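PDB 7MI0: glycosyltransferase from Rickettsia africae, which probably transfers sugar residues from an activated donor to an acceptor as a retaining-type GT4-family enzyme with the two-domain GT-B fold. Local coordinates for residues 213-218 with 291-296; 242-247 with 271-276. All coordinates share one frame; numbering follows the deposited sequence.

Contact 1: 213-218 with 291-296; sequences PIILMP and IIISAS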
loop_
_atom_site.group_PDB
_atom_site.type_symbol
_atom_site.label_atom_id
_atom_site.label_comp_id
_atom_site.label_asym_id
_atom_site.label_seq_id
_atom_site.Cartn_x
_atom_site.Cartn_y
_atom_site.Cartn_z
ATOM N N PRO A 213 23.339 12.192 -9.591
ATOM C CA PRO A 213 22.141 11.914 -8.784
ATOM C C PRO A 213 21.341 10.743 -9.339
ATOM O O PRO A 213 21.199 10.580 -10.551
ATOM C CB PRO A 213 21.344 13.220 -8.874
ATOM C CG PRO A 213 22.341 14.261 -9.283
ATOM C CD PRO A 213 23.321 13.550 -10.159
ATOM N N ILE A 214 20.803 9.933 -8.432
ATOM C CA ILE A 214 20.079 8.716 -8.783
ATOM C C ILE A 214 18.596 8.940 -8.529
ATOM O O ILE A 214 18.198 9.302 -7.417
ATOM C CB ILE A 214 20.595 7.500 -7.990
ATOM C CG1 ILE A 214 22.111 7.337 -8.155
ATOM C CG2 ILE A 214 19.840 6.230 -8.392
ATOM C CD1 ILE A 214 22.565 7.222 -9.578
ATOM N N ILE A 215 17.780 8.720 -9.556
ATOM C CA ILE A 215 16.332 8.857 -9.465
ATOM C C ILE A 215 15.720 7.465 -9.483
ATOM O O ILE A 215 15.872 6.726 -10.462
ATOM C CB ILE A 215 15.772 9.712 -10.609
ATOM C CG1 ILE A 215 16.435 11.086 -10.628
ATOM C CG2 ILE A 215 14.266 9.821 -10.486
ATOM C CD1 ILE A 215 16.102 11.887 -11.866
ATOM N N LEU A 216 15.031 7.103 -8.412
ATOM C CA LEU A 216 14.378 5.806 -8.320
ATOM C C LEU A 216 12.877 5.989 -8.492
ATOM O O LEU A 216 12.251 6.745 -7.741
ATOM C CB LEU A 216 14.677 5.128 -6.986
ATOM C CG LEU A 216 14.163 3.694 -6.867
ATOM C CD1 LEU A 216 14.899 2.784 -7.845
ATOM C CD2 LEU A 216 14.310 3.198 -5.438
ATOM N N MET A 217 12.308 5.311 -9.485
ATOM C CA MET A 217 10.858 5.177 -9.566
ATOM C C MET A 217 10.485 3.729 -9.292
ATOM O O MET A 217 10.522 2.891 -10.208
ATOM C CB MET A 217 10.322 5.618 -10.927
ATOM C CG MET A 217 8.810 5.610 -10.960
ATOM S SD MET A 217 8.160 5.954 -12.590
ATOM C CE MET A 217 6.404 5.805 -12.270
ATOM N N PRO A 218 10.148 3.377 -8.062
ATOM C CA PRO A 218 9.696 2.013 -7.741
ATOM C C PRO A 218 8.191 1.892 -7.974
ATOM O O PRO A 218 7.361 2.065 -7.088
ATOM C CB PRO A 218 10.070 1.866 -6.264
ATOM C CG PRO A 218 10.537 3.250 -5.798
ATOM C CD PRO A 218 10.183 4.228 -6.866
ATOM N N ILE A 291 16.432 10.847 -5.095
ATOM C CA ILE A 291 15.082 11.339 -5.358
ATOM C C ILE A 291 14.188 10.159 -5.719
ATOM O O ILE A 291 14.543 9.355 -6.587
ATOM C CB ILE A 291 15.075 12.383 -6.489
ATOM C CG1 ILE A 291 15.936 13.588 -6.115
ATOM C CG2 ILE A 291 13.650 12.814 -6.813
ATOM C CD1 ILE A 291 16.317 14.441 -7.302
ATOM N N ILE A 292 13.026 10.065 -5.066
ATOM C CA ILE A 292 12.047 9.008 -5.316
ATOM C C ILE A 292 10.840 9.613 -6.018
ATOM O O ILE A 292 10.418 10.727 -5.689
ATOM C CB ILE A 292 11.615 8.309 -4.013
ATOM C CG1 ILE A 292 12.833 7.936 -3.174
ATOM C CG2 ILE A 292 10.818 7.060 -4.329
ATOM C CD1 ILE A 292 13.748 6.948 -3.846
ATOM N N ILE A 293 10.270 8.873 -6.970
ATOM C CA ILE A 293 9.222 9.396 -7.842
ATOM C C ILE A 293 7.990 8.504 -7.760
ATOM O O ILE A 293 8.076 7.292 -7.994
ATOM C CB ILE A 293 9.685 9.507 -9.304
ATOM C CG1 ILE A 293 10.909 10.420 -9.423
ATOM C CG2 ILE A 293 8.544 10.010 -10.179
ATOM C CD1 ILE A 293 10.634 11.876 -9.118
ATOM N N SER A 294 6.847 9.106 -7.438
ATOM C CA SER A 294 5.536 8.547 -7.738
ATOM C C SER A 294 4.860 9.492 -8.716
ATOM O O SER A 294 4.631 10.663 -8.395
ATOM C CB SER A 294 4.677 8.382 -6.488
ATOM O OG SER A 294 3.305 8.305 -6.848
ATOM N N ALA A 295 4.553 8.990 -9.905
ATOM C CA ALA A 295 4.051 9.825 -10.986
ATOM C C ALA A 295 2.691 9.350 -11.480
ATOM O O ALA A 295 2.332 9.587 -12.635
ATOM C CB ALA A 295 5.053 9.864 -12.136
ATOM N N SER A 296 1.929 8.682 -10.617
ATOM C CA SER A 296 0.672 8.076 -11.039
ATOM C C SER A 296 -0.295 9.143 -11.531
ATOM O O SER A 296 -0.457 10.193 -10.902
ATOM C CB SER A 296 0.050 7.290 -9.886
ATOM O OG SER A 296 0.983 6.384 -9.324
#
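At the middle of the Rossmann-like C-terminal domain of this GT-B fold, two parallel strands, 214-218 and 291-294, lie side by side although 72 residues separate their segments. They are the first and fourth strands in a 3-2-1-4-5-6 order, so the switch in direction of the sheet's winding falls between them. Their short axes diverge by 32°. Leu216 spans the pair with both its backbone polar atoms: its N gives a hydrogen bond to Ile291 O at 2.9 Å, nearly along the C=O axis, and its O accepts from Ile293 N at 3.0 Å, in the carbonyl plane. The earlier bond, Ile291 N to Ile214 O, is weak at 3.3 Å. On the face carrying Ile215 and Ile291, Phe353 of helix 342-355 packs against both residues. Here Ile215 and Ile293 cross obliquely, with Ile215 CG2, anti to its backbone N, 3.6 Å from Ile293 CG1. On the other face Leu216 and Ile292 run alongside each other, with Ile292 CD1 3.7 Å from Leu216 CB, and the Pro218 ring crosses Ile292 at about a right angle, its CD 3.9 Å from Ile292 CG2. Farther along, the extended Met217 chain shares Leu230 of helix 227-235 with Ile293, runs its CG past Ile293 O, and brings its terminal CE to 4.3 Å from Ala295 CB.

Contact 2: 242-247 with 271-276; sequences FYCLMV and NKIQIF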
loop_
_atom_site.group_PDB
_atom_site.type_symbol
_atom_site.label_atom_id
_atom_site.label_comp_id
_atom_site.label_asym_id
_atom_site.label_seq_id
_atom_site.Cartn_x
_atom_site.Cartn_y
_atom_site.Cartn_z
ATOM N N PHE A 242 22.363 12.630 -14.701
ATOM C CA PHE A 242 21.595 11.880 -13.713
ATOM C C PHE A 242 21.510 10.430 -14.173
ATOM O O PHE A 242 22.009 10.065 -15.242
ATOM C CB PHE A 242 20.200 12.485 -13.516
ATOM C CG PHE A 242 19.375 12.535 -14.773
ATOM C CD1 PHE A 242 18.596 11.452 -15.154
ATOM C CD2 PHE A 242 19.377 13.665 -15.576
ATOM C CE1 PHE A 242 17.838 11.496 -16.312
ATOM C CE2 PHE A 242 18.621 13.714 -16.735
ATOM C CZ PHE A 242 17.849 12.630 -17.102
ATOM N N TYR A 243 20.861 9.603 -13.357
ATOM C CA TYR A 243 20.642 8.202 -13.699
ATOM C C TYR A 243 19.351 7.743 -13.043
ATOM O O TYR A 243 19.248 7.736 -11.813
ATOM C CB TYR A 243 21.821 7.332 -13.258
ATOM C CG TYR A 243 21.722 5.901 -13.725
ATOM C CD1 TYR A 243 21.721 5.592 -15.080
ATOM C CD2 TYR A 243 21.639 4.855 -12.814
ATOM C CE1 TYR A 243 21.632 4.282 -15.517
ATOM C CE2 TYR A 243 21.555 3.540 -13.240
ATOM C CZ TYR A 243 21.551 3.259 -14.594
ATOM O OH TYR A 243 21.466 1.954 -15.024
ATOM N N CYS A 244 18.373 7.359 -13.856
ATOM C CA CYS A 244 17.046 7.007 -13.371
ATOM C C CYS A 244 16.832 5.503 -13.442
ATOM O O CYS A 244 17.041 4.889 -14.494
ATOM C CB CYS A 244 15.960 7.717 -14.174
ATOM S SG CYS A 244 14.321 7.300 -13.586
ATOM N N LEU A 245 16.395 4.922 -12.328
ATOM C CA LEU A 245 16.103 3.498 -12.227
ATOM C C LEU A 245 14.601 3.283 -12.097
ATOM O O LEU A 245 13.966 3.828 -11.187
ATOM C CB LEU A 245 16.816 2.878 -11.024
ATOM C CG LEU A 245 18.333 2.740 -11.094
ATOM C CD1 LEU A 245 18.885 2.515 -9.703
ATOM C CD2 LEU A 245 18.713 1.592 -12.008
ATOM N N MET A 246 14.041 2.484 -13.003
ATOM C CA MET A 246 12.641 2.075 -12.951
ATOM C C MET A 246 12.595 0.609 -12.541
ATOM O O MET A 246 12.893 -0.275 -13.352
ATOM C CB MET A 246 11.960 2.286 -14.299
ATOM C CG MET A 246 11.698 3.733 -14.634
ATOM S SD MET A 246 11.337 3.971 -16.382
ATOM C CE MET A 246 10.722 5.651 -16.351
ATOM N N VAL A 247 12.226 0.350 -11.288
ATOM C CA VAL A 247 12.205 -1.003 -10.747
ATOM C C VAL A 247 10.777 -1.358 -10.355
ATOM O O VAL A 247 10.100 -0.584 -9.667
ATOM C CB VAL A 247 13.170 -1.159 -9.558
ATOM C CG1 VAL A 247 14.606 -0.985 -10.027
ATOM C CG2 VAL A 247 12.847 -0.160 -8.465
ATOM N N ASN A 271 20.919 5.630 -21.739
ATOM C CA ASN A 271 22.023 5.668 -20.791
ATOM C C ASN A 271 21.690 6.427 -19.513
ATOM O O ASN A 271 22.522 6.470 -18.601
ATOM C CB ASN A 271 23.259 6.287 -21.451
ATOM C CG ASN A 271 22.978 7.652 -22.049
ATOM O OD1 ASN A 271 21.863 7.935 -22.487
ATOM N ND2 ASN A 271 23.993 8.508 -22.071
ATOM N N LYS A 272 20.503 7.029 -19.425
ATOM C CA LYS A 272 20.077 7.730 -18.223
ATOM C C LYS A 272 18.844 7.123 -17.572
ATOM O O LYS A 272 18.521 7.487 -16.435
ATOM C CB LYS A 272 19.806 9.211 -18.534
ATOM C CG LYS A 272 21.053 9.992 -18.919
ATOM C CD LYS A 272 20.776 11.486 -19.003
ATOM C CE LYS A 272 22.057 12.280 -19.211
ATOM N NZ LYS A 272 21.809 13.751 -19.223
ATOM N N ILE A 273 18.139 6.227 -18.257
ATOM C CA ILE A 273 16.980 5.542 -17.700
ATOM C C ILE A 273 17.074 4.082 -18.104
ATOM O O ILE A 273 17.191 3.773 -19.295
ATOM C CB ILE A 273 15.652 6.143 -18.200
ATOM C CG1 ILE A 273 15.734 7.670 -18.262
ATOM C CG2 ILE A 273 14.503 5.702 -17.301
ATOM C CD1 ILE A 273 14.620 8.313 -19.054
ATOM N N GLN A 274 17.036 3.181 -17.125
ATOM C CA GLN A 274 17.036 1.755 -17.415
ATOM C C GLN A 274 15.976 1.053 -16.578
ATOM O O GLN A 274 15.733 1.415 -15.421
ATOM C CB GLN A 274 18.413 1.119 -17.176
ATOM C CG GLN A 274 18.659 -0.112 -18.048
ATOM C CD GLN A 274 20.048 -0.695 -17.878
ATOM O OE1 GLN A 274 20.928 -0.076 -17.277
ATOM N NE2 GLN A 274 20.253 -1.896 -18.406
ATOM N N ILE A 275 15.351 0.042 -17.180
ATOM C CA ILE A 275 14.212 -0.657 -16.604
ATOM C C ILE A 275 14.684 -2.001 -16.066
ATOM O O ILE A 275 15.405 -2.736 -16.753
ATOM C CB ILE A 275 13.098 -0.838 -17.649
ATOM C CG1 ILE A 275 12.720 0.518 -18.253
ATOM C CG2 ILE A 275 11.885 -1.534 -17.036
ATOM C CD1 ILE A 275 11.889 0.420 -19.515
ATOM N N PHE A 276 14.280 -2.322 -14.840
ATOM C CA PHE A 276 14.683 -3.553 -14.180
ATOM C C PHE A 276 13.462 -4.260 -13.615
ATOM O O PHE A 276 12.493 -3.621 -13.197
ATOM C CB PHE A 276 15.694 -3.283 -13.048
ATOM C CG PHE A 276 17.047 -2.849 -13.535
ATOM C CD1 PHE A 276 17.338 -1.509 -13.720
ATOM C CD2 PHE A 276 18.027 -3.786 -13.816
ATOM C CE1 PHE A 276 18.578 -1.112 -14.175
ATOM C CE2 PHE A 276 19.269 -3.394 -14.271
ATOM C CZ PHE A 276 19.545 -2.054 -14.449
#
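Met246, Ile273 and Cys244 form the apolar centre on one face of the parallel pair of strands 243-247 and 273-276. Met246 CG lies beside its own backbone N (chi1 -73°), and from there the extended chain carries SD obliquely across to Ile273 CG2, 3.7 Å away; the same methyl of Ile273 also meets the CB and SG of Cys244. Helix 227-235 packs on Met246 and Cys244 of this face, while helix 254-266, the connection of the beta-alpha-beta unit, packs on Ile273 and Ile275. On the opposite face Leu245 CD2 approaches the Phe276 ring at CE1, 3.5 Å away, and Val247 CG1 lies against Phe276 CB; Tyr206 meets the Phe276 ring edge-to-face. Between these layers four backbone hydrogen bonds zip the strands: Cys244 N to Lys272 O, Gln274 N to Cys244 O, Met246 N to Gln274 O at 3.1 Å and almost straight at 177°, and Phe276 N to Met246 O at 2.9 Å. Outward, at the start of the pair, the extended Lys272 chain crosses the Phe242 ring, placing CD over one face, 3.9 Å from the ring centroid, in a CH-pi contact. Tyr243, with CG anti to its backbone N, has Asn271 O in plane at its ring edge. Its OH is hydrogen-bonded to Tyr206 O. Gln274 OE1 makes only a close approach to Tyr243 OH, 3.1 Å away, the ring and amide planes 76° apart. Lys272 thus divides its chemistry: its CD lies over an aromatic face, while NZ is hydrogen-bonded to the backbone O of Lys238 and of Arg240, and these carbonyl dipoles would probably offset part of its positive charge at the margin of the sheet.

Both contacts belong to one six-stranded parallel sheet, where 214-218 and 243-247 are neighbours, so the four strands run in the order 273-276, 243-247, 214-218, 291-294. The centres of the two contacts lie about 10 Å apart. Leu245 joins them with both its backbone polar atoms: Ile215 O lies 2.6 Å from Leu245 N and Met217 N 2.8 Å from Leu245 O, both probable hydrogen bonds. Both segments of contact 2 fall within the chain that runs from 218 to 291. Contact 1 is the buried middle of the sheet; contact 2 includes 273-276, one of its two outermost strands. In GT-B enzymes the sugar donor generally binds to this C-terminal domain, facing the interdomain cleft.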